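Local coordinates for periplasmic solute binding protein (Pectobacterium atrosepticum, PDB 4RY1), which probably binds a sugar in the periplasm and delivers it to an ABC-type importer, at residues A133-L141 with E267-P275; D154-A165 with H216-S225. One frame throughout, in Å; residues are numbered along the deposited sequence.

Contact 1. Residues A133-L141 with E267-P275; sequences AYPKTWDEL and ETGPFITIP. With GOL (glycerol), chain D.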
loop_
_atom_site.group_PDB
_atom_site.type_symbol
_atom_site.label_atom_id
_atom_site.label_comp_id
_atom_site.label_asym_id
_atom_site.label_seq_id
_atom_site.Cartn_x
_atom_site.Cartn_y
_atom_site.Cartn_z
ATOM N N ALA A 133 -14.951 17.025 -14.547
ATOM C CA ALA A 133 -13.602 16.636 -14.904
ATOM C C ALA A 133 -12.852 16.127 -13.679
ATOM O O ALA A 133 -13.091 16.567 -12.559
ATOM C CB ALA A 133 -12.866 17.821 -15.514
ATOM N N TYR A 134 -11.892 15.239 -13.909
ATOM C CA TYR A 134 -11.082 14.753 -12.794
ATOM C C TYR A 134 -10.366 15.956 -12.169
ATOM O O TYR A 134 -9.847 16.814 -12.895
ATOM C CB TYR A 134 -10.028 13.716 -13.208
ATOM C CG TYR A 134 -10.512 12.421 -13.816
ATOM C CD1 TYR A 134 -11.733 11.851 -13.461
ATOM C CD2 TYR A 134 -9.721 11.742 -14.729
ATOM C CE1 TYR A 134 -12.151 10.648 -14.019
ATOM C CE2 TYR A 134 -10.122 10.542 -15.287
ATOM C CZ TYR A 134 -11.345 10.005 -14.942
ATOM O OH TYR A 134 -11.747 8.822 -15.509
ATOM N N PRO A 135 -10.331 16.032 -10.830
ATOM C CA PRO A 135 -9.808 17.222 -10.170
ATOM C C PRO A 135 -8.279 17.307 -10.168
ATOM O O PRO A 135 -7.578 16.326 -9.994
ATOM C CB PRO A 135 -10.368 17.114 -8.752
ATOM C CG PRO A 135 -10.507 15.641 -8.526
ATOM C CD PRO A 135 -10.880 15.068 -9.861
ATOM N N LYS A 136 -7.784 18.505 -10.397
ATOM C CA LYS A 136 -6.348 18.791 -10.324
ATOM C C LYS A 136 -5.930 19.447 -8.976
ATOM O O LYS A 136 -4.750 19.388 -8.586
ATOM C CB LYS A 136 -5.906 19.601 -11.572
ATOM C CG LYS A 136 -5.858 18.739 -12.838
ATOM C CD LYS A 136 -5.238 19.443 -14.043
ATOM C CE LYS A 136 -6.274 19.793 -15.097
ATOM N NZ LYS A 136 -5.758 20.797 -16.068
ATOM N N THR A 137 -6.891 20.037 -8.267
ATOM C CA THR A 137 -6.655 20.688 -6.965
ATOM C C THR A 137 -7.631 20.211 -5.918
ATOM O O THR A 137 -8.674 19.620 -6.257
ATOM C CB THR A 137 -6.856 22.197 -7.049
ATOM O OG1 THR A 137 -8.222 22.451 -7.390
ATOM C CG2 THR A 137 -5.924 22.777 -8.081
ATOM N N TRP A 138 -7.298 20.447 -4.666
ATOM C CA TRP A 138 -8.172 20.016 -3.604
ATOM C C TRP A 138 -9.533 20.732 -3.740
ATOM O O TRP A 138 -10.587 20.134 -3.521
ATOM C CB TRP A 138 -7.516 20.207 -2.251
ATOM C CG TRP A 138 -6.268 19.424 -2.139
ATOM C CD1 TRP A 138 -4.993 19.885 -2.300
ATOM C CD2 TRP A 138 -6.155 18.010 -1.886
ATOM N NE1 TRP A 138 -4.104 18.861 -2.146
ATOM C CE2 TRP A 138 -4.785 17.698 -1.894
ATOM C CE3 TRP A 138 -7.078 16.985 -1.665
ATOM C CZ2 TRP A 138 -4.312 16.410 -1.670
ATOM C CZ3 TRP A 138 -6.602 15.697 -1.434
ATOM C CH2 TRP A 138 -5.240 15.426 -1.451
ATOM N N ASP A 139 -9.524 21.987 -4.193
ATOM C CA ASP A 139 -10.781 22.711 -4.445
ATOM C C ASP A 139 -11.707 22.016 -5.367
ATOM O O ASP A 139 -12.907 21.940 -5.112
ATOM C CB ASP A 139 -10.511 24.065 -5.097
ATOM C CG ASP A 139 -10.140 25.059 -4.123
ATOM O OD1 ASP A 139 -10.239 24.713 -2.921
ATOM O OD2 ASP A 139 -9.748 26.169 -4.545
ATOM N N GLU A 140 -11.152 21.566 -6.486
ATOM C CA GLU A 140 -11.945 20.882 -7.488
ATOM C C GLU A 140 -12.473 19.586 -6.905
ATOM O O GLU A 140 -13.573 19.197 -7.228
ATOM C CB GLU A 140 -11.156 20.645 -8.775
ATOM C CG GLU A 140 -10.740 21.968 -9.425
ATOM C CD GLU A 140 -9.778 21.865 -10.601
ATOM O OE1 GLU A 140 -9.302 20.749 -10.947
ATOM O OE2 GLU A 140 -9.488 22.941 -11.180
ATOM N N LEU A 141 -11.690 18.915 -6.060
ATOM C CA LEU A 141 -12.167 17.667 -5.460
ATOM C C LEU A 141 -13.403 17.944 -4.595
ATOM O O LEU A 141 -14.437 17.303 -4.770
ATOM C CB LEU A 141 -11.063 16.971 -4.657
ATOM C CG LEU A 141 -11.543 15.674 -3.980
ATOM C CD1 LEU A 141 -11.949 14.622 -5.012
ATOM C CD2 LEU A 141 -10.470 15.134 -3.055
ATOM N N GLU A 267 -9.633 4.511 -14.740
ATOM C CA GLU A 267 -8.499 5.284 -15.233
ATOM C C GLU A 267 -7.673 5.899 -14.116
ATOM O O GLU A 267 -8.171 6.233 -13.044
ATOM C CB GLU A 267 -8.966 6.432 -16.139
ATOM C CG GLU A 267 -9.802 6.031 -17.329
ATOM C CD GLU A 267 -10.092 7.216 -18.236
ATOM O OE1 GLU A 267 -10.519 8.282 -17.725
ATOM O OE2 GLU A 267 -9.883 7.072 -19.462
ATOM N N THR A 268 -6.387 6.064 -14.404
ATOM C CA THR A 268 -5.483 6.789 -13.533
ATOM C C THR A 268 -5.842 8.287 -13.583
ATOM O O THR A 268 -6.061 8.835 -14.658
ATOM C CB THR A 268 -4.001 6.529 -13.914
ATOM O OG1 THR A 268 -3.133 7.134 -12.949
ATOM C CG2 THR A 268 -3.671 7.056 -15.289
ATOM N N GLY A 269 -5.937 8.915 -12.417
ATOM C CA GLY A 269 -6.348 10.314 -12.284
ATOM C C GLY A 269 -5.218 11.249 -11.862
ATOM O O GLY A 269 -4.199 10.815 -11.338
ATOM N N PRO A 270 -5.387 12.557 -12.081
ATOM C CA PRO A 270 -4.357 13.514 -11.686
ATOM C C PRO A 270 -3.967 13.450 -10.220
ATOM O O PRO A 270 -4.768 13.110 -9.357
ATOM C CB PRO A 270 -5.000 14.870 -12.000
ATOM C CG PRO A 270 -6.057 14.563 -12.990
ATOM C CD PRO A 270 -6.583 13.225 -12.602
ATOM N N PHE A 271 -2.706 13.792 -9.977
ATOM C CA PHE A 271 -2.196 13.921 -8.634
ATOM C C PHE A 271 -2.629 15.260 -8.060
ATOM O O PHE A 271 -2.085 16.313 -8.385
ATOM C CB PHE A 271 -0.687 13.749 -8.616
ATOM C CG PHE A 271 -0.281 12.326 -8.817
ATOM C CD1 PHE A 271 -0.238 11.785 -10.084
ATOM C CD2 PHE A 271 -0.004 11.525 -7.752
ATOM C CE1 PHE A 271 0.101 10.464 -10.289
ATOM C CE2 PHE A 271 0.317 10.187 -7.945
ATOM C CZ PHE A 271 0.394 9.666 -9.217
ATOM N N ILE A 272 -3.622 15.196 -7.191
ATOM C CA ILE A 272 -4.259 16.399 -6.654
ATOM C C ILE A 272 -3.233 17.189 -5.842
ATOM O O ILE A 272 -2.586 16.662 -4.943
ATOM C CB ILE A 272 -5.491 16.058 -5.792
ATOM C CG1 ILE A 272 -6.487 15.244 -6.634
ATOM C CG2 ILE A 272 -6.140 17.332 -5.256
ATOM C CD1 ILE A 272 -7.613 14.649 -5.822
ATOM N N THR A 273 -3.124 18.475 -6.136
ATOM C CA THR A 273 -2.093 19.311 -5.509
ATOM C C THR A 273 -2.615 20.700 -5.164
ATOM O O THR A 273 -3.442 21.257 -5.880
ATOM C CB THR A 273 -0.875 19.444 -6.437
ATOM O OG1 THR A 273 -0.446 18.137 -6.844
ATOM C CG2 THR A 273 0.279 20.107 -5.754
ATOM N N ILE A 274 -2.133 21.224 -4.041
ATOM C CA ILE A 274 -2.350 22.631 -3.649
ATOM C C ILE A 274 -1.584 23.497 -4.635
ATOM O O ILE A 274 -0.402 23.264 -4.859
ATOM C CB ILE A 274 -1.821 22.939 -2.221
ATOM C CG1 ILE A 274 -2.597 22.179 -1.148
ATOM C CG2 ILE A 274 -1.938 24.437 -1.906
ATOM C CD1 ILE A 274 -1.988 22.218 0.239
ATOM N N PRO A 275 -2.244 24.507 -5.227
ATOM C CA PRO A 275 -1.489 25.426 -6.063
ATOM C C PRO A 275 -0.333 26.021 -5.244
ATOM O O PRO A 275 -0.527 26.413 -4.095
ATOM C CB PRO A 275 -2.534 26.483 -6.445
ATOM C CG PRO A 275 -3.846 25.775 -6.324
ATOM C CD PRO A 275 -3.658 24.900 -5.125
HETATM C C1 GOL D . -11.207 11.457 -18.670
HETATM O O1 GOL D . -11.618 10.250 -19.310
HETATM C C2 GOL D . -12.387 12.419 -18.524
HETATM O O2 GOL D . -13.594 11.849 -19.046
HETATM C C3 GOL D . -12.548 12.784 -17.052
HETATM O O3 GOL D . -11.893 14.057 -16.858
HETATM O O HOH W 1 -7.492 13.609 -9.464
HETATM O O HOH W 2 -2.800 18.266 -10.113
#
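Ile272 buries its side chain against the start of helix 138-152, and its branches reach several partners. CG2 leaves CB anti to the backbone N and comes down on the Trp138 indole, 3.6 Å from the centroid of the five-membered ring and 18° off its normal, a CH-pi contact; the same methyl presses on Thr137 C at 3.3 Å. CG1 takes the other direction, anti to the carbonyl carbon (chi1 -57°), and passes Pro135 O. At the tip Ile272 CD1 meets Leu141 CD2 at 4.0 Å and Pro135 CG. Ile274 CG1 approaches Trp138 CD1 obliquely, while the indole NE1 is held by Gln181 of helix 169-183. The segment 267-275 leaves strand 266-268, which pairs with strand 107-123 in the mixed sheet, and runs as a loop past the helix start, which Thr137 N-caps: its OG1 accepts from Glu140 N. One direct backbone bond joins the segments here, Thr273 N to Lys136 O at 3.1 Å. Two waters bridge carbonyls beside it, one between Pro135 O and Pro270 O, the other between Lys136 O and Phe271 O. Toward the start of both segments, Pro270 CD packs on Tyr134 CB at 3.5 Å. Tyr134 OH donates to Glu267 OE1 at 2.6 Å, reaching the carboxylate on its anti side, with ring and carboxylate planes 70° apart. A glycerol, probably from the crystallisation liquor, lays C3 over one face of this ring and donates from O1 to the same Glu267 OE1.

Contact 2. Residues D154-A165 with H216-S225; sequences DSYYPLGVAQGA and HVIPDQRYFS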
loop_
_atom_site.group_PDB
_atom_site.type_symbol
_atom_site.label_atom_id
_atom_site.label_comp_id
_atom_site.label_asym_id
_atom_site.label_seq_id
_atom_site.Cartn_x
_atom_site.Cartn_y
_atom_site.Cartn_z
ATOM N N ASP A 154 -27.812 11.011 -4.208
ATOM C CA ASP A 154 -27.132 10.821 -2.928
ATOM C C ASP A 154 -26.280 9.530 -2.840
ATOM O O ASP A 154 -25.387 9.434 -2.006
ATOM C CB ASP A 154 -28.182 10.847 -1.818
ATOM C CG ASP A 154 -27.579 11.012 -0.464
ATOM O OD1 ASP A 154 -26.700 11.904 -0.318
ATOM O OD2 ASP A 154 -27.992 10.305 0.434
ATOM N N SER A 155 -26.563 8.541 -3.688
ATOM C CA SER A 155 -25.773 7.284 -3.702
ATOM C C SER A 155 -24.386 7.424 -4.323
ATOM O O SER A 155 -23.540 6.556 -4.135
ATOM C CB SER A 155 -26.509 6.187 -4.469
ATOM O OG SER A 155 -27.614 5.711 -3.740
ATOM N N TYR A 156 -24.191 8.490 -5.106
ATOM C CA TYR A 156 -22.988 8.684 -5.922
ATOM C C TYR A 156 -21.961 9.598 -5.294
ATOM O O TYR A 156 -22.283 10.698 -4.864
ATOM C CB TYR A 156 -23.394 9.251 -7.281
ATOM C CG TYR A 156 -24.100 8.198 -8.110
ATOM C CD1 TYR A 156 -25.470 7.972 -7.988
ATOM C CD2 TYR A 156 -23.383 7.395 -8.984
ATOM C CE1 TYR A 156 -26.105 6.980 -8.736
ATOM C CE2 TYR A 156 -23.995 6.404 -9.722
ATOM C CZ TYR A 156 -25.357 6.197 -9.602
ATOM O OH TYR A 156 -25.962 5.212 -10.356
ATOM N N TYR A 157 -20.705 9.141 -5.304
ATOM C CA TYR A 157 -19.607 9.864 -4.662
ATOM C C TYR A 157 -18.371 9.852 -5.551
ATOM O O TYR A 157 -18.065 8.827 -6.164
ATOM C CB TYR A 157 -19.213 9.209 -3.333
ATOM C CG TYR A 157 -20.287 9.171 -2.265
ATOM C CD1 TYR A 157 -21.265 8.189 -2.279
ATOM C CD2 TYR A 157 -20.315 10.104 -1.242
ATOM C CE1 TYR A 157 -22.243 8.133 -1.293
ATOM C CE2 TYR A 157 -21.291 10.066 -0.245
ATOM C CZ TYR A 157 -22.255 9.078 -0.282
ATOM O OH TYR A 157 -23.184 9.030 0.717
ATOM N N PRO A 158 -17.629 10.965 -5.567
ATOM C CA PRO A 158 -16.334 11.016 -6.261
ATOM C C PRO A 158 -15.340 9.927 -5.865
ATOM O O PRO A 158 -14.565 9.443 -6.703
ATOM C CB PRO A 158 -15.784 12.390 -5.838
ATOM C CG PRO A 158 -17.009 13.223 -5.705
ATOM C CD PRO A 158 -18.038 12.313 -5.106
ATOM N N LEU A 159 -15.375 9.575 -4.587
ATOM C CA LEU A 159 -14.320 8.785 -3.951
ATOM C C LEU A 159 -14.887 7.889 -2.853
ATOM O O LEU A 159 -15.722 8.330 -2.060
ATOM C CB LEU A 159 -13.304 9.769 -3.359
ATOM C CG LEU A 159 -12.057 9.268 -2.643
ATOM C CD1 LEU A 159 -11.228 8.441 -3.600
ATOM C CD2 LEU A 159 -11.251 10.422 -2.043
ATOM N N GLY A 160 -14.425 6.635 -2.807
ATOM C CA GLY A 160 -14.747 5.727 -1.709
ATOM C C GLY A 160 -13.617 5.647 -0.704
ATOM O O GLY A 160 -12.636 6.392 -0.745
ATOM N N VAL A 161 -13.807 4.742 0.243
ATOM C CA VAL A 161 -12.884 4.479 1.313
ATOM C C VAL A 161 -12.570 3.000 1.180
ATOM O O VAL A 161 -13.461 2.159 1.286
ATOM C CB VAL A 161 -13.509 4.801 2.678
ATOM C CG1 VAL A 161 -12.570 4.471 3.826
ATOM C CG2 VAL A 161 -13.893 6.285 2.743
ATOM N N ALA A 162 -11.307 2.698 0.891
ATOM C CA ALA A 162 -10.892 1.409 0.349
ATOM C C ALA A 162 -11.161 0.205 1.253
ATOM O O ALA A 162 -11.380 -0.904 0.753
ATOM C CB ALA A 162 -9.418 1.482 -0.010
ATOM N N GLN A 163 -11.119 0.417 2.560
ATOM C CA GLN A 163 -11.404 -0.645 3.541
ATOM C C GLN A 163 -12.556 -0.247 4.470
ATOM O O GLN A 163 -12.718 -0.799 5.556
ATOM C CB GLN A 163 -10.122 -1.023 4.292
ATOM C CG GLN A 163 -9.074 -1.663 3.379
ATOM C CD GLN A 163 -7.817 -2.131 4.082
ATOM O OE1 GLN A 163 -7.870 -2.672 5.178
ATOM N NE2 GLN A 163 -6.675 -1.964 3.425
ATOM N N GLY A 164 -13.375 0.695 4.001
ATOM C CA GLY A 164 -14.676 0.982 4.630
ATOM C C GLY A 164 -14.547 1.429 6.074
ATOM O O GLY A 164 -13.822 2.375 6.384
ATOM N N ALA A 165 -15.261 0.723 6.950
ATOM C CA ALA A 165 -15.263 0.988 8.395
ATOM C C ALA A 165 -14.247 0.130 9.152
ATOM O O ALA A 165 -14.118 0.255 10.360
ATOM C CB ALA A 165 -16.648 0.793 8.972
ATOM N N HIS A 216 -19.764 15.736 0.419
ATOM C CA HIS A 216 -20.184 14.569 -0.371
ATOM C C HIS A 216 -19.080 14.075 -1.314
ATOM O O HIS A 216 -19.355 13.545 -2.385
ATOM C CB HIS A 216 -21.488 14.852 -1.153
ATOM C CG HIS A 216 -22.344 13.639 -1.398
ATOM N ND1 HIS A 216 -22.259 12.867 -2.538
ATOM C CD2 HIS A 216 -23.330 13.085 -0.649
ATOM C CE1 HIS A 216 -23.140 11.883 -2.473
ATOM N NE2 HIS A 216 -23.804 11.995 -1.338
ATOM N N VAL A 217 -17.823 14.232 -0.902
ATOM C CA VAL A 217 -16.726 13.644 -1.687
ATOM C C VAL A 217 -16.601 12.149 -1.407
ATOM O O VAL A 217 -16.463 11.350 -2.316
ATOM C CB VAL A 217 -15.385 14.352 -1.444
ATOM C CG1 VAL A 217 -14.285 13.675 -2.255
ATOM C CG2 VAL A 217 -15.486 15.796 -1.883
ATOM N N ILE A 218 -16.632 11.808 -0.128
ATOM C CA ILE A 218 -16.630 10.422 0.324
ATOM C C ILE A 218 -17.848 10.149 1.196
ATOM O O ILE A 218 -18.359 11.054 1.841
ATOM C CB ILE A 218 -15.364 10.072 1.146
ATOM C CG1 ILE A 218 -15.357 10.767 2.507
ATOM C CG2 ILE A 218 -14.092 10.344 0.337
ATOM C CD1 ILE A 218 -14.145 10.442 3.346
ATOM N N PRO A 219 -18.313 8.894 1.243
ATOM C CA PRO A 219 -19.326 8.556 2.240
ATOM C C PRO A 219 -18.754 8.505 3.638
ATOM O O PRO A 219 -17.549 8.321 3.812
ATOM C CB PRO A 219 -19.772 7.146 1.847
ATOM C CG PRO A 219 -19.230 6.916 0.475
ATOM C CD PRO A 219 -17.947 7.715 0.451
ATOM N N ASP A 220 -19.625 8.640 4.625
ATOM C CA ASP A 220 -19.211 8.607 6.022
ATOM C C ASP A 220 -19.094 7.185 6.555
ATOM O O ASP A 220 -19.324 6.211 5.833
ATOM C CB ASP A 220 -20.121 9.509 6.875
ATOM C CG ASP A 220 -21.503 8.939 7.096
ATOM O OD1 ASP A 220 -21.785 7.799 6.682
ATOM O OD2 ASP A 220 -22.323 9.665 7.685
ATOM N N GLN A 221 -18.730 7.062 7.820
ATOM C CA GLN A 221 -18.503 5.734 8.387
ATOM C C GLN A 221 -19.814 4.982 8.676
ATOM O O GLN A 221 -19.810 3.747 8.772
ATOM C CB GLN A 221 -17.618 5.784 9.620
ATOM C CG GLN A 221 -16.192 6.159 9.279
ATOM C CD GLN A 221 -15.462 4.963 8.727
ATOM O OE1 GLN A 221 -15.204 4.011 9.464
ATOM N NE2 GLN A 221 -15.149 4.983 7.439
ATOM N N ARG A 222 -20.923 5.714 8.814
ATOM C CA ARG A 222 -22.248 5.079 8.915
ATOM C C ARG A 222 -22.572 4.318 7.619
ATOM O O ARG A 222 -23.025 3.167 7.643
ATOM C CB ARG A 222 -23.344 6.104 9.191
ATOM C CG ARG A 222 -23.236 6.820 10.536
ATOM C CD ARG A 222 -24.381 7.798 10.671
ATOM N NE ARG A 222 -24.528 8.428 11.975
ATOM C CZ ARG A 222 -25.235 7.939 12.997
ATOM N NH1 ARG A 222 -25.826 6.747 12.939
ATOM N NH2 ARG A 222 -25.309 8.647 14.112
ATOM N N TYR A 223 -22.270 4.954 6.499
ATOM C CA TYR A 223 -22.470 4.335 5.178
ATOM C C TYR A 223 -21.660 3.036 5.100
ATOM O O TYR A 223 -22.177 1.982 4.765
ATOM C CB TYR A 223 -22.063 5.301 4.072
ATOM C CG TYR A 223 -22.058 4.770 2.672
ATOM C CD1 TYR A 223 -20.999 3.987 2.219
ATOM C CD2 TYR A 223 -23.048 5.100 1.773
ATOM C CE1 TYR A 223 -20.941 3.533 0.908
ATOM C CE2 TYR A 223 -23.005 4.648 0.461
ATOM C CZ TYR A 223 -21.948 3.852 0.028
ATOM O OH TYR A 223 -21.863 3.401 -1.280
ATOM N N PHE A 224 -20.373 3.116 5.399
ATOM C CA PHE A 224 -19.526 1.924 5.251
ATOM C C PHE A 224 -19.913 0.827 6.242
ATOM O O PHE A 224 -19.902 -0.361 5.898
ATOM C CB PHE A 224 -18.038 2.271 5.258
ATOM C CG PHE A 224 -17.627 2.955 3.990
ATOM C CD1 PHE A 224 -17.557 2.234 2.803
ATOM C CD2 PHE A 224 -17.414 4.327 3.957
ATOM C CE1 PHE A 224 -17.252 2.871 1.609
ATOM C CE2 PHE A 224 -17.082 4.961 2.769
ATOM C CZ PHE A 224 -17.032 4.240 1.591
ATOM N N SER A 225 -20.318 1.220 7.443
ATOM C CA SER A 225 -20.737 0.248 8.443
ATOM C C SER A 225 -21.938 -0.553 7.992
ATOM O O SER A 225 -22.087 -1.707 8.402
ATOM C CB SER A 225 -21.031 0.924 9.765
ATOM O OG SER A 225 -19.831 1.437 10.338
HETATM O O HOH W 3 -23.867 4.181 -2.914
HETATM O O HOH W 4 -22.523 8.827 3.600
HETATM O O HOH W 5 -17.048 -1.244 5.424
#
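The irregular backbone of 157-161 runs beside 217-219, with Pro158 nearest Val217 and Leu159 nearest Ile218, joined by a weak bond from Leu159 N to Val217 O and a CA-H...O contact from Ile218 CA to Leu159 O. Tyr157 is sandwiched between two residues of the other segment. On one face the His216 imidazole stacks offset on the Tyr157 ring, centroids 4.0 Å apart and planes at 8°; on the opposite face Pro219 CG sits 3.5 Å from the Tyr157 ring centroid, almost on the normal. The Tyr157 ring also turns its edge to the face of Tyr223 at a centroid distance of 5.5 Å, completing an aromatic cluster. His216 CG lies roughly opposite the backbone N (chi1 -151°), which swings the imidazole toward Asp154, where NE2 makes two weak bonds, to the backbone O and to OD1. His216 O is buried here without a polar partner. Leu159 and Ile218 run alongside each other, with Leu159 CD2 3.7 Å from Ile218 CG2. At the far end Val161 CB leans over a face of the Phe224 ring, and Val161 CG2 touches Phe224 CE2 at 3.5 Å. Phe224 CG rests on CA of Gly164, the last residue of a type I turn begun at Val161. Gln221, bent at chi2, sends NE2 to Gly164 O at 3.1 Å, nearly straight at 171° but from above the carbonyl plane; its OE1 is engaged by Gln382. Helix 199-214 ends in a Schellman motif at His216, and helix 221-225 is N-capped by Asp220 OD1, which accepts from Tyr223 N; the loop between these helices packs on the loop 154-165 of the solute-binding protein fold.

Overall arrangement
Contact 1 and contact 2 lie about 18 Å apart, centre to centre, in the same lobe of the solute-binding protein fold. Along the chain they are nested: 133-141 comes first, then 154-165 and 216-225, and 267-275 last, so contact 2 lies inside the loop that contact 1 closes. Helix 138-152 joins them, since its first turn belongs to contact 1 and the loop after it enters contact 2. The two touch directly where Leu141 O packs on Val217 CG2 at 3.4 Å. Contact 1 ties the helix start to the loop leaving strand 266-268 of the mixed sheet, whereas contact 2 anchors the loop beyond the helix to the junction following helix 199-214.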